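Ferrichrome ABC transporter substrate-binding protein (Staphylococcus pseudintermedius, PDB 5FLY) probably binds ferrichrome and related iron(III)-siderophores at the cell surface and hands them to an ABC transporter for iron uptake. Local coordinates at residues S179-Q184 / D266-D271. Residues are numbered along the deposited sequence; the frame is centred on the assembly and turned at random.
Sequences SEVLYQ and DVIRKD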
loop_
_atom_site.group_PDB
_atom_site.type_symbol
_atom_site.label_atom_id
_atom_site.label_comp_id
_atom_site.label_asym_id
_atom_site.label_seq_id
_atom_site.Cartn_x
_atom_site.Cartn_y
_atom_site.Cartn_z
ATOM N N SER A 179 1.553 0.131 7.118
ATOM C CA SER A 179 0.849 -0.869 7.913
ATOM C C SER A 179 1.383 -2.281 7.665
ATOM O O SER A 179 1.557 -3.056 8.606
ATOM C CB SER A 179 -0.660 -0.812 7.636
ATOM O OG SER A 179 -0.954 -1.098 6.283
ATOM N N GLU A 180 1.671 -2.608 6.409
ATOM C CA GLU A 180 2.179 -3.939 6.099
ATOM C C GLU A 180 3.526 -4.161 6.774
ATOM O O GLU A 180 3.758 -5.211 7.376
ATOM C CB GLU A 180 2.286 -4.124 4.596
ATOM C CG GLU A 180 0.935 -4.068 3.905
ATOM C CD GLU A 180 0.451 -2.663 3.579
ATOM O OE1 GLU A 180 1.189 -1.667 3.801
ATOM O OE2 GLU A 180 -0.691 -2.581 3.060
ATOM N N VAL A 181 4.410 -3.177 6.675
ATOM C CA VAL A 181 5.724 -3.308 7.288
ATOM C C VAL A 181 5.620 -3.397 8.819
ATOM O O VAL A 181 6.254 -4.255 9.441
ATOM C CB VAL A 181 6.635 -2.145 6.873
ATOM C CG1 VAL A 181 7.918 -2.140 7.710
ATOM C CG2 VAL A 181 6.934 -2.229 5.382
ATOM N N LEU A 182 4.832 -2.509 9.420
ATOM C CA LEU A 182 4.755 -2.395 10.871
ATOM C C LEU A 182 4.064 -3.591 11.524
ATOM O O LEU A 182 4.608 -4.158 12.473
ATOM C CB LEU A 182 4.050 -1.100 11.252
ATOM C CG LEU A 182 4.830 0.168 10.903
ATOM C CD1 LEU A 182 3.933 1.398 10.961
ATOM C CD2 LEU A 182 6.062 0.315 11.822
ATOM N N TYR A 183 2.902 -3.993 11.008
ATOM C CA TYR A 183 2.087 -5.017 11.664
ATOM C C TYR A 183 2.365 -6.440 11.185
ATOM O O TYR A 183 2.209 -7.395 11.961
ATOM C CB TYR A 183 0.605 -4.715 11.470
ATOM C CG TYR A 183 0.186 -3.387 12.044
ATOM C CD1 TYR A 183 0.286 -3.138 13.408
ATOM C CD2 TYR A 183 -0.296 -2.379 11.223
ATOM C CE1 TYR A 183 -0.114 -1.909 13.951
ATOM C CE2 TYR A 183 -0.681 -1.149 11.749
ATOM C CZ TYR A 183 -0.587 -0.929 13.109
ATOM O OH TYR A 183 -0.983 0.291 13.625
ATOM N N GLN A 184 2.729 -6.600 9.915
ATOM C CA GLN A 184 2.964 -7.935 9.373
ATOM C C GLN A 184 4.452 -8.268 9.335
ATOM O O GLN A 184 4.879 -9.253 9.949
ATOM C CB GLN A 184 2.350 -8.074 7.976
ATOM C CG GLN A 184 0.847 -7.814 7.962
ATOM C CD GLN A 184 0.221 -8.024 6.603
ATOM O OE1 GLN A 184 0.357 -9.096 5.995
ATOM N NE2 GLN A 184 -0.443 -6.982 6.088
ATOM N N ASP A 266 10.564 -1.453 0.165
ATOM C CA ASP A 266 11.993 -1.314 0.481
ATOM C C ASP A 266 12.284 0.027 1.158
ATOM O O ASP A 266 12.979 0.085 2.169
ATOM C CB ASP A 266 12.857 -1.463 -0.781
ATOM C CG ASP A 266 12.990 -2.913 -1.250
ATOM O OD1 ASP A 266 12.758 -3.842 -0.439
ATOM O OD2 ASP A 266 13.359 -3.120 -2.438
ATOM N N VAL A 267 11.728 1.100 0.608
ATOM C CA VAL A 267 11.957 2.432 1.132
ATOM C C VAL A 267 11.379 2.592 2.540
ATOM O O VAL A 267 12.053 3.114 3.449
ATOM C CB VAL A 267 11.349 3.490 0.186
ATOM C CG1 VAL A 267 11.432 4.887 0.786
ATOM C CG2 VAL A 267 12.085 3.451 -1.144
ATOM N N ILE A 268 10.142 2.154 2.732
ATOM C CA ILE A 268 9.483 2.380 4.018
ATOM C C ILE A 268 10.048 1.442 5.094
ATOM O O ILE A 268 10.075 1.798 6.265
ATOM C CB ILE A 268 7.942 2.219 3.937
ATOM C CG1 ILE A 268 7.532 0.821 3.490
ATOM C CG2 ILE A 268 7.347 3.270 3.014
ATOM C CD1 ILE A 268 6.050 0.517 3.726
ATOM N N ARG A 269 10.511 0.260 4.698
ATOM C CA ARG A 269 11.135 -0.659 5.640
ATOM C C ARG A 269 12.346 0.040 6.222
ATOM O O ARG A 269 12.542 0.078 7.433
ATOM C CB ARG A 269 11.560 -1.967 4.972
ATOM C CG ARG A 269 12.197 -2.969 5.915
ATOM C CD ARG A 269 13.023 -4.037 5.180
ATOM N NE ARG A 269 14.103 -3.449 4.388
ATOM C CZ ARG A 269 15.265 -3.028 4.884
ATOM N NH1 ARG A 269 15.526 -3.137 6.173
ATOM N NH2 ARG A 269 16.166 -2.482 4.080
ATOM N N LYS A 270 13.147 0.612 5.335
ATOM C CA LYS A 270 14.394 1.248 5.743
ATOM C C LYS A 270 14.135 2.445 6.637
ATOM O O LYS A 270 14.776 2.611 7.692
ATOM C CB LYS A 270 15.194 1.672 4.509
ATOM C CG LYS A 270 16.650 1.973 4.769
ATOM C CD LYS A 270 17.368 2.387 3.492
ATOM C CE LYS A 270 17.458 1.256 2.474
ATOM N NZ LYS A 270 18.182 1.692 1.240
ATOM N N ASP A 271 13.186 3.277 6.222
ATOM C CA ASP A 271 12.893 4.517 6.935
ATOM C C ASP A 271 12.291 4.210 8.300
ATOM O O ASP A 271 12.672 4.813 9.295
ATOM C CB ASP A 271 11.944 5.395 6.129
ATOM C CG ASP A 271 11.709 6.752 6.779
ATOM O OD1 ASP A 271 12.705 7.458 7.050
ATOM O OD2 ASP A 271 10.540 7.110 7.036
#
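Val-181 and Ile-268 carry the contact between helices 179-185 and 262-278 through apolar carbons, with no hydrogen bond joining the two segments. The two branches of Val-181 divide the work. Its CG2 meets the end of Ile-268, lying 3.3 Å from CD1, tighter than usual for two carbons, and 3.6 Å from CG1 of the same isoleucine. Its CG1, anti to the backbone N (chi1 170°), rests instead against the neighbouring backbone, 4.1 Å from CA of Arg-269. A short, beta-branched side chain suits this place, because the helices come close here: CA of Val-181 and CA of Arg-269 are 6.2 Å apart. On the other side, Ile-268 has CG1 between its backbone N and carbonyl carbon (chi1 60°), and the extended chi2 of 166° carries CD1 on to the valine. Leu-265 and Leu-272 of the same long helix also touch Val-181, enlarging the apolar surface around it.

The one charged side chain involved turns from the apolar pair to a third helix. Arg-269 meets Val-181 through its CA, while its guanidinium leads away to a salt bridge from NH1 to Asp-144 on helix 127-152, a reach that suits a long, charged residue. Trp-137 of that helix touches both Val-181 and Arg-269, so three helices meet here.

Helix 179-185 also packs on strand 158-164 through Leu-182 and Tyr-183. The whole is helix-to-helix packing beside the mixed sheet, within one lobe of a class III solute-binding protein, whose two lobes are bridged by a long helix, here 127-152.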